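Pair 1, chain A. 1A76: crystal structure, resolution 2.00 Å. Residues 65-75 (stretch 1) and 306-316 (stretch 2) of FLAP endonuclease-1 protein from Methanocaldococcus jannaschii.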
# COMPACT_ATOMS: atom_id res chain seq x y z
N THR A 65 9.25 -11.21 -1.70
CA THR A 65 10.44 -10.37 -1.60
C THR A 65 11.67 -11.05 -2.21
O THR A 65 12.46 -10.39 -2.90
CB THR A 65 10.74 -9.98 -0.12
OG1 THR A 65 9.64 -9.23 0.42
CG2 THR A 65 12.01 -9.14 -0.03
N ILE A 66 11.84 -12.35 -1.97
CA ILE A 66 12.99 -13.07 -2.53
C ILE A 66 12.85 -13.16 -4.05
O ILE A 66 13.82 -13.01 -4.78
CB ILE A 66 13.12 -14.51 -1.92
CG1 ILE A 66 13.54 -14.42 -0.45
CG2 ILE A 66 14.19 -15.31 -2.68
CD1 ILE A 66 13.55 -15.77 0.29
N HIS A 67 11.62 -13.39 -4.51
CA HIS A 67 11.32 -13.50 -5.93
C HIS A 67 11.80 -12.23 -6.65
O HIS A 67 12.40 -12.29 -7.73
CB HIS A 67 9.80 -13.71 -6.09
CG HIS A 67 9.29 -13.55 -7.49
ND1 HIS A 67 9.64 -14.41 -8.52
CD2 HIS A 67 8.42 -12.67 -8.03
CE1 HIS A 67 9.01 -14.05 -9.62
NE2 HIS A 67 8.26 -13.00 -9.35
N LEU A 68 11.54 -11.09 -6.03
CA LEU A 68 11.93 -9.78 -6.55
C LEU A 68 13.46 -9.63 -6.58
O LEU A 68 14.04 -9.19 -7.57
CB LEU A 68 11.32 -8.68 -5.67
CG LEU A 68 10.16 -7.81 -6.18
CD1 LEU A 68 9.25 -8.59 -7.09
CD2 LEU A 68 9.40 -7.25 -4.98
N LEU A 69 14.11 -10.00 -5.48
CA LEU A 69 15.57 -9.89 -5.38
C LEU A 69 16.32 -10.81 -6.33
O LEU A 69 17.45 -10.51 -6.74
CB LEU A 69 16.02 -10.16 -3.94
CG LEU A 69 15.80 -9.03 -2.94
CD1 LEU A 69 16.09 -9.54 -1.54
CD2 LEU A 69 16.70 -7.83 -3.29
N GLU A 70 15.71 -11.94 -6.68
CA GLU A 70 16.34 -12.87 -7.61
C GLU A 70 16.41 -12.22 -8.99
O GLU A 70 17.21 -12.62 -9.83
CB GLU A 70 15.52 -14.16 -7.69
CG GLU A 70 15.89 -15.21 -6.65
CD GLU A 70 14.96 -16.41 -6.67
OE1 GLU A 70 13.73 -16.21 -6.82
OE2 GLU A 70 15.46 -17.55 -6.54
N ASN A 71 15.55 -11.22 -9.21
CA ASN A 71 15.52 -10.50 -10.48
C ASN A 71 16.12 -9.12 -10.36
O ASN A 71 15.76 -8.21 -11.09
CB ASN A 71 14.08 -10.37 -10.98
CG ASN A 71 13.96 -10.65 -12.46
OD1 ASN A 71 13.32 -11.62 -12.87
ND2 ASN A 71 14.59 -9.81 -13.27
N ASP A 72 17.05 -8.97 -9.42
CA ASP A 72 17.72 -7.70 -9.17
C ASP A 72 16.78 -6.51 -8.91
O ASP A 72 17.11 -5.36 -9.23
CB ASP A 72 18.67 -7.37 -10.33
CG ASP A 72 19.71 -6.33 -9.94
OD1 ASP A 72 19.84 -6.06 -8.73
OD2 ASP A 72 20.37 -5.77 -10.83
N ILE A 73 15.61 -6.79 -8.34
CA ILE A 73 14.68 -5.71 -7.99
C ILE A 73 14.87 -5.54 -6.50
O ILE A 73 14.55 -6.44 -5.72
CB ILE A 73 13.22 -6.07 -8.25
CG1 ILE A 73 12.93 -6.03 -9.75
CG2 ILE A 73 12.31 -5.06 -7.53
CD1 ILE A 73 11.80 -6.94 -10.18
N THR A 74 15.43 -4.39 -6.11
CA THR A 74 15.67 -4.11 -4.70
C THR A 74 14.50 -3.35 -4.10
O THR A 74 14.27 -2.18 -4.43
CB THR A 74 16.96 -3.29 -4.53
OG1 THR A 74 18.07 -4.08 -4.95
CG2 THR A 74 17.15 -2.88 -3.09
N PRO A 75 13.73 -4.01 -3.22
CA PRO A 75 12.59 -3.34 -2.61
C PRO A 75 12.83 -2.78 -1.21
O PRO A 75 13.70 -3.24 -0.46
CB PRO A 75 11.54 -4.44 -2.59
CG PRO A 75 12.37 -5.71 -2.32
CD PRO A 75 13.80 -5.42 -2.79
N ASP A 306 18.88 -19.54 2.23
CA ASP A 306 20.24 -19.71 1.72
C ASP A 306 20.39 -18.87 0.44
O ASP A 306 21.41 -18.23 0.21
CB ASP A 306 20.53 -21.19 1.43
CG ASP A 306 20.81 -21.99 2.70
OD1 ASP A 306 21.08 -21.38 3.75
OD2 ASP A 306 20.76 -23.24 2.64
N LYS A 307 19.35 -18.87 -0.38
CA LYS A 307 19.37 -18.09 -1.61
C LYS A 307 19.30 -16.60 -1.27
O LYS A 307 19.97 -15.79 -1.90
CB LYS A 307 18.17 -18.46 -2.50
CG LYS A 307 18.05 -19.95 -2.80
CD LYS A 307 17.42 -20.18 -4.17
CE LYS A 307 16.23 -21.12 -4.06
NZ LYS A 307 15.33 -20.68 -2.96
N LEU A 308 18.50 -16.24 -0.27
CA LEU A 308 18.37 -14.83 0.13
C LEU A 308 19.71 -14.31 0.62
O LEU A 308 20.13 -13.21 0.26
CB LEU A 308 17.31 -14.63 1.22
CG LEU A 308 17.30 -13.24 1.89
CD1 LEU A 308 16.96 -12.15 0.88
CD2 LEU A 308 16.30 -13.23 3.05
N TYR A 309 20.38 -15.10 1.44
CA TYR A 309 21.69 -14.71 1.97
C TYR A 309 22.69 -14.41 0.85
O TYR A 309 23.37 -13.39 0.85
CB TYR A 309 22.23 -15.85 2.85
CG TYR A 309 23.49 -15.51 3.62
CD1 TYR A 309 24.75 -15.71 3.05
CD2 TYR A 309 23.42 -15.01 4.92
CE1 TYR A 309 25.91 -15.41 3.75
CE2 TYR A 309 24.59 -14.70 5.64
CZ TYR A 309 25.83 -14.91 5.04
OH TYR A 309 26.97 -14.61 5.74
N ASN A 310 22.78 -15.32 -0.11
CA ASN A 310 23.72 -15.16 -1.22
C ASN A 310 23.37 -13.98 -2.12
O ASN A 310 24.26 -13.30 -2.62
CB ASN A 310 23.79 -16.46 -2.04
CG ASN A 310 24.56 -17.55 -1.31
OD1 ASN A 310 25.42 -17.26 -0.48
ND2 ASN A 310 24.25 -18.81 -1.62
N LEU A 311 22.09 -13.71 -2.31
CA LEU A 311 21.67 -12.57 -3.14
C LEU A 311 22.14 -11.28 -2.48
O LEU A 311 22.75 -10.43 -3.12
CB LEU A 311 20.14 -12.55 -3.28
CG LEU A 311 19.52 -13.58 -4.24
CD1 LEU A 311 18.05 -13.74 -3.93
CD2 LEU A 311 19.72 -13.13 -5.69
N ILE A 312 21.86 -11.13 -1.19
CA ILE A 312 22.27 -9.93 -0.49
C ILE A 312 23.79 -9.89 -0.40
O ILE A 312 24.40 -8.84 -0.60
CB ILE A 312 21.62 -9.87 0.91
CG1 ILE A 312 20.10 -9.74 0.73
CG2 ILE A 312 22.19 -8.72 1.72
CD1 ILE A 312 19.28 -9.74 2.02
N ALA A 313 24.42 -11.03 -0.14
CA ALA A 313 25.87 -11.10 -0.06
C ALA A 313 26.48 -10.61 -1.37
O ALA A 313 27.41 -9.81 -1.39
CB ALA A 313 26.33 -12.52 0.23
N ASN A 314 25.93 -11.12 -2.48
CA ASN A 314 26.40 -10.75 -3.80
C ASN A 314 25.97 -9.34 -4.18
O ASN A 314 26.74 -8.59 -4.78
CB ASN A 314 25.90 -11.76 -4.83
CG ASN A 314 26.69 -13.07 -4.78
OD1 ASN A 314 26.61 -13.89 -5.70
ND2 ASN A 314 27.47 -13.26 -3.72
N LYS A 315 24.73 -8.98 -3.85
CA LYS A 315 24.23 -7.64 -4.15
C LYS A 315 25.18 -6.69 -3.44
O LYS A 315 25.74 -5.78 -4.04
CB LYS A 315 22.81 -7.46 -3.60
CG LYS A 315 21.84 -6.80 -4.57
CD LYS A 315 20.40 -7.09 -4.19
CE LYS A 315 19.58 -7.58 -5.38
NZ LYS A 315 19.57 -9.07 -5.49
N THR A 316 25.36 -6.94 -2.14
CA THR A 316 26.23 -6.14 -1.30
C THR A 316 27.69 -6.51 -1.55
O THR A 316 28.61 -5.86 -1.05
CB THR A 316 25.90 -6.35 0.19
OG1 THR A 316 24.50 -6.13 0.41
CG2 THR A 316 26.71 -5.40 1.07

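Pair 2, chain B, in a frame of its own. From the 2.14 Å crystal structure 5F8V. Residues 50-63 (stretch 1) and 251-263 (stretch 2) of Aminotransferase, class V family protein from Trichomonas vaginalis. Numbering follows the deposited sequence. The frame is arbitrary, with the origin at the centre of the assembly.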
# COMPACT_ATOMS: atom_id res chain seq x y z
N GLU B 50 -5.06 8.02 -17.56
CA GLU B 50 -3.95 8.20 -18.51
C GLU B 50 -2.58 7.91 -17.88
O GLU B 50 -1.75 7.23 -18.49
CB GLU B 50 -3.95 9.61 -19.08
CG GLU B 50 -5.05 9.88 -20.09
CD GLU B 50 -4.95 11.28 -20.71
OE1 GLU B 50 -4.84 12.27 -19.95
OE2 GLU B 50 -4.98 11.38 -21.95
N GLU B 51 -2.35 8.44 -16.68
CA GLU B 51 -1.07 8.25 -15.98
C GLU B 51 -0.78 6.77 -15.73
O GLU B 51 0.33 6.31 -15.98
CB GLU B 51 -1.06 9.01 -14.65
CG GLU B 51 0.21 8.85 -13.80
CD GLU B 51 1.47 9.47 -14.41
OE1 GLU B 51 1.38 10.21 -15.41
OE2 GLU B 51 2.56 9.23 -13.87
N GLN B 52 -1.78 6.05 -15.25
CA GLN B 52 -1.58 4.64 -14.92
C GLN B 52 -1.42 3.79 -16.16
O GLN B 52 -0.61 2.87 -16.17
CB GLN B 52 -2.73 4.11 -14.07
CG GLN B 52 -2.47 2.69 -13.59
CD GLN B 52 -3.42 2.26 -12.50
OE1 GLN B 52 -3.69 3.01 -11.57
NE2 GLN B 52 -3.91 1.02 -12.59
N LYS B 53 -2.20 4.09 -17.19
CA LYS B 53 -2.05 3.47 -18.50
C LYS B 53 -0.62 3.68 -19.00
O LYS B 53 0.06 2.72 -19.35
CB LYS B 53 -3.06 4.07 -19.49
CG LYS B 53 -3.11 3.43 -20.87
CD LYS B 53 -4.13 4.17 -21.74
CE LYS B 53 -3.86 4.01 -23.23
NZ LYS B 53 -4.52 5.07 -24.04
N GLU B 54 -0.18 4.93 -19.00
CA GLU B 54 1.17 5.30 -19.42
C GLU B 54 2.25 4.56 -18.60
O GLU B 54 3.18 3.99 -19.16
CB GLU B 54 1.36 6.82 -19.32
CG GLU B 54 2.71 7.32 -19.82
CD GLU B 54 2.90 8.80 -19.53
OE1 GLU B 54 3.84 9.14 -18.77
OE2 GLU B 54 2.12 9.61 -20.06
N ALA B 55 2.10 4.56 -17.27
CA ALA B 55 3.05 3.87 -16.38
C ALA B 55 3.17 2.38 -16.71
O ALA B 55 4.27 1.82 -16.72
CB ALA B 55 2.65 4.07 -14.93
N THR B 56 2.04 1.75 -17.01
CA THR B 56 2.00 0.33 -17.36
C THR B 56 2.74 0.06 -18.68
O THR B 56 3.59 -0.85 -18.77
CB THR B 56 0.54 -0.18 -17.45
OG1 THR B 56 -0.15 0.12 -16.23
CG2 THR B 56 0.50 -1.68 -17.70
N GLU B 57 2.40 0.85 -19.69
CA GLU B 57 3.03 0.79 -21.00
C GLU B 57 4.54 1.05 -20.92
O GLU B 57 5.33 0.34 -21.54
CB GLU B 57 2.37 1.79 -21.98
CG GLU B 57 1.02 1.32 -22.52
CD GLU B 57 0.18 2.44 -23.14
OE1 GLU B 57 0.70 3.56 -23.38
OE2 GLU B 57 -1.02 2.22 -23.37
N ARG B 58 4.93 2.05 -20.15
CA ARG B 58 6.34 2.42 -20.04
C ARG B 58 7.15 1.25 -19.44
O ARG B 58 8.23 0.93 -19.92
CB ARG B 58 6.53 3.70 -19.23
CG ARG B 58 7.91 4.31 -19.37
CD ARG B 58 8.04 5.65 -18.67
NE ARG B 58 7.04 6.65 -19.05
CZ ARG B 58 7.09 7.46 -20.11
NH1 ARG B 58 8.10 7.45 -20.98
NH2 ARG B 58 6.10 8.34 -20.29
N LEU B 59 6.60 0.62 -18.41
CA LEU B 59 7.23 -0.54 -17.81
C LEU B 59 7.31 -1.68 -18.82
O LEU B 59 8.32 -2.39 -18.86
CB LEU B 59 6.47 -0.99 -16.57
CG LEU B 59 7.04 -2.18 -15.79
CD1 LEU B 59 8.46 -1.89 -15.30
CD2 LEU B 59 6.13 -2.52 -14.62
N ARG B 60 6.25 -1.86 -19.61
CA ARG B 60 6.26 -2.87 -20.66
C ARG B 60 7.38 -2.61 -21.67
O ARG B 60 8.06 -3.55 -22.06
CB ARG B 60 4.90 -2.99 -21.38
CG ARG B 60 4.87 -4.07 -22.45
CD ARG B 60 3.51 -4.21 -23.13
NE ARG B 60 2.43 -4.56 -22.21
CZ ARG B 60 2.25 -5.75 -21.64
NH1 ARG B 60 3.07 -6.77 -21.86
NH2 ARG B 60 1.21 -5.92 -20.83
N THR B 61 7.57 -1.35 -22.05
CA THR B 61 8.61 -0.96 -23.00
C THR B 61 10.00 -1.22 -22.40
O THR B 61 10.81 -1.89 -23.02
CB THR B 61 8.48 0.52 -23.43
OG1 THR B 61 7.31 0.67 -24.25
CG2 THR B 61 9.69 0.98 -24.23
N LEU B 62 10.25 -0.68 -21.21
CA LEU B 62 11.52 -0.86 -20.51
C LEU B 62 11.97 -2.32 -20.46
O LEU B 62 13.11 -2.63 -20.78
CB LEU B 62 11.42 -0.37 -19.06
CG LEU B 62 11.72 1.09 -18.74
CD1 LEU B 62 11.46 1.31 -17.26
CD2 LEU B 62 13.15 1.44 -19.11
N LEU B 63 11.06 -3.19 -20.05
CA LEU B 63 11.35 -4.62 -19.91
C LEU B 63 11.12 -5.46 -21.17
O LEU B 63 11.54 -6.61 -21.21
CB LEU B 63 10.52 -5.22 -18.78
CG LEU B 63 11.05 -5.09 -17.36
CD1 LEU B 63 9.91 -5.38 -16.39
CD2 LEU B 63 12.22 -6.04 -17.13
N ILE B 251 2.46 4.92 -7.91
CA ILE B 251 2.48 4.57 -9.34
C ILE B 251 3.03 5.73 -10.15
O ILE B 251 3.90 5.54 -11.00
CB ILE B 251 1.07 4.15 -9.84
CG1 ILE B 251 0.64 2.84 -9.17
CG2 ILE B 251 1.05 3.98 -11.36
CD1 ILE B 251 -0.85 2.66 -9.06
N TYR B 252 2.50 6.93 -9.90
CA TYR B 252 3.02 8.19 -10.46
C TYR B 252 4.53 8.32 -10.24
O TYR B 252 5.26 8.68 -11.16
CB TYR B 252 2.26 9.39 -9.84
CG TYR B 252 3.04 10.69 -9.73
CD1 TYR B 252 3.04 11.62 -10.76
CD2 TYR B 252 3.76 11.00 -8.57
CE1 TYR B 252 3.74 12.81 -10.66
CE2 TYR B 252 4.47 12.19 -8.46
CZ TYR B 252 4.46 13.08 -9.51
OH TYR B 252 5.16 14.26 -9.39
N PHE B 253 4.99 8.06 -9.02
CA PHE B 253 6.40 8.21 -8.70
C PHE B 253 7.25 7.11 -9.34
O PHE B 253 8.34 7.37 -9.83
CB PHE B 253 6.65 8.28 -7.19
CG PHE B 253 7.97 8.89 -6.85
CD1 PHE B 253 9.06 8.09 -6.51
CD2 PHE B 253 8.15 10.26 -6.92
CE1 PHE B 253 10.29 8.67 -6.21
CE2 PHE B 253 9.38 10.84 -6.64
CZ PHE B 253 10.45 10.04 -6.28
N ALA B 254 6.73 5.89 -9.37
CA ALA B 254 7.35 4.81 -10.11
C ALA B 254 7.56 5.20 -11.57
O ALA B 254 8.65 4.99 -12.11
CB ALA B 254 6.50 3.55 -10.02
N ASN B 255 6.53 5.79 -12.18
CA ASN B 255 6.59 6.23 -13.57
C ASN B 255 7.68 7.27 -13.82
O ASN B 255 8.35 7.24 -14.86
CB ASN B 255 5.22 6.77 -14.02
CG ASN B 255 5.11 6.96 -15.53
OD1 ASN B 255 5.81 6.31 -16.31
ND2 ASN B 255 4.20 7.83 -15.94
N HIS B 256 7.87 8.18 -12.87
CA HIS B 256 8.96 9.14 -12.95
C HIS B 256 10.32 8.45 -13.01
O HIS B 256 11.17 8.82 -13.81
CB HIS B 256 8.92 10.15 -11.80
CG HIS B 256 8.14 11.39 -12.11
ND1 HIS B 256 8.49 12.24 -13.14
CD2 HIS B 256 7.05 11.94 -11.52
CE1 HIS B 256 7.64 13.25 -13.18
NE2 HIS B 256 6.76 13.10 -12.20
N ILE B 257 10.51 7.43 -12.18
CA ILE B 257 11.72 6.61 -12.20
C ILE B 257 11.84 5.82 -13.51
O ILE B 257 12.93 5.74 -14.05
CB ILE B 257 11.83 5.66 -10.97
CG1 ILE B 257 11.98 6.48 -9.68
CG2 ILE B 257 13.04 4.73 -11.12
CD1 ILE B 257 11.72 5.69 -8.42
N PHE B 258 10.74 5.27 -14.03
CA PHE B 258 10.80 4.57 -15.33
C PHE B 258 11.34 5.49 -16.43
O PHE B 258 12.23 5.10 -17.19
CB PHE B 258 9.43 4.00 -15.74
CG PHE B 258 8.83 2.99 -14.77
CD1 PHE B 258 9.61 2.28 -13.84
CD2 PHE B 258 7.47 2.74 -14.81
CE1 PHE B 258 9.02 1.37 -12.97
CE2 PHE B 258 6.88 1.83 -13.94
CZ PHE B 258 7.66 1.15 -13.02
N LYS B 259 10.83 6.71 -16.48
CA LYS B 259 11.32 7.72 -17.42
C LYS B 259 12.81 7.97 -17.19
O LYS B 259 13.59 7.97 -18.13
CB LYS B 259 10.56 9.04 -17.26
CG LYS B 259 9.07 9.00 -17.57
CD LYS B 259 8.39 10.25 -17.01
CE LYS B 259 6.89 10.21 -17.23
NZ LYS B 259 6.19 11.28 -16.46
N TRP B 260 13.19 8.17 -15.94
CA TRP B 260 14.60 8.38 -15.62
C TRP B 260 15.50 7.24 -16.11
O TRP B 260 16.57 7.50 -16.64
CB TRP B 260 14.80 8.64 -14.12
CG TRP B 260 16.22 8.74 -13.71
CD1 TRP B 260 17.02 9.86 -13.73
CD2 TRP B 260 17.03 7.69 -13.20
NE1 TRP B 260 18.27 9.55 -13.26
CE2 TRP B 260 18.30 8.23 -12.93
CE3 TRP B 260 16.80 6.33 -12.96
CZ2 TRP B 260 19.35 7.45 -12.43
CZ3 TRP B 260 17.85 5.56 -12.45
CH2 TRP B 260 19.10 6.12 -12.19
N ILE B 261 15.05 5.99 -15.95
CA ILE B 261 15.79 4.83 -16.46
C ILE B 261 15.93 4.88 -17.98
O ILE B 261 16.99 4.58 -18.52
CB ILE B 261 15.14 3.49 -16.04
CG1 ILE B 261 15.22 3.30 -14.52
CG2 ILE B 261 15.83 2.31 -16.73
CD1 ILE B 261 14.39 2.15 -13.99
N GLU B 262 14.84 5.24 -18.67
CA GLU B 262 14.89 5.38 -20.13
C GLU B 262 15.88 6.46 -20.56
O GLU B 262 16.64 6.25 -21.51
CB GLU B 262 13.50 5.65 -20.72
CG GLU B 262 12.57 4.46 -20.62
CD GLU B 262 11.21 4.71 -21.22
OE1 GLU B 262 10.57 5.74 -20.90
OE2 GLU B 262 10.74 3.86 -22.01
N GLU B 263 15.88 7.58 -19.83
CA GLU B 263 16.80 8.69 -20.10
C GLU B 263 18.27 8.27 -20.01
O GLU B 263 19.11 8.77 -20.76
CB GLU B 263 16.53 9.88 -19.15
CG GLU B 263 15.22 10.61 -19.42
CD GLU B 263 14.75 11.52 -18.28
OE1 GLU B 263 15.55 11.91 -17.41
OE2 GLU B 263 13.55 11.86 -18.28
O HOH W 1 4.81 10.44 -13.66
O HOH W 2 3.35 11.17 -17.10

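Pair 1 and pair 2 share one backbone problem: two helices running the same general way and crossing at 42° and 40°, with axes 10.2 Å apart in pair 1 and 9.4 Å in pair 2. The backbones of 14 central residues superpose with an RMSD of 0.6 Å. Both pairs join parts of one chain that lie far apart in sequence. What differs is the chemistry: pair 1 fills the interface mostly with aliphatic groups, while pair 2 runs a polar network through it.

The first matched position treated here is Ile A66 = Ala B55. In pair 2 this small residue sits where the backbones come closest, with the CA atoms of Ala B55 and Asn B255 5.1 Å apart; the CA atoms of Ile A66 and Leu A308 stand at 6.3 Å. The CB of Ile A66 points sideways, but its end reaches in, CD1 lying 4.0 Å from CB of Leu A308. Ala B55 points its methyl toward the partner, and CB rests 3.9 Å from CG2 of Ile B251.

Opposite them, Leu A308 = Asn B255 shows a change from apolar to polar. Leu A308 offers CD1 to CD1 of Leu A69 at 3.7 Å, a purely apolar contact. Asn B255 sits as a knob among Glu B51, Glu B54, Ala B55 and Arg B58, and a buried amide there needs partners at both ends. Its ND2 donates to OE2 of Glu B51 at 3.0 Å and to OE1 of Glu B54 at 3.1 Å, while its OD1 accepts from NE of Arg B58 at 3.0 Å.

Leu A69 = Arg B58 is the matching change on the first helix, and both side chains point toward the partner. CB of Leu A69 packs 4.1 Å from CD1 of Leu A311. Arg B58 also uses its aliphatic part, with CD 3.6 Å from CB of Phe B258, while CG of Lys B259 covers one face of its guanidinium. Asn B255 OD1 and Glu B262 OE1 lie at the edge, where the N-H groups point.

At Leu A311 = Phe B258, both side chains again point inward. CD1 of Leu A311 reaches CG of Glu A70 at 3.8 Å, so the aliphatic stem of an acid serves as packing surface. At the position matching Glu A70, Leu B59 instead lays CD1 over the face of the Phe B258 ring, 4.2 Å from its centroid.

The remaining inward position, Lys A315 = Glu B262, reverses the charge. NZ of Lys A315 donates to the backbone O of Leu A69 at 2.9 Å, and its CE lies 3.6 Å from CD2 of the same leucine. Glu B262 answers a side chain instead: its OE1 forms a salt bridge with NH1 of Arg B58 at 3.0 Å. In these two examples the same crossing holds aliphatic, aromatic and polar side chains; the polar groups described here have partners, and carbon still packs against carbon.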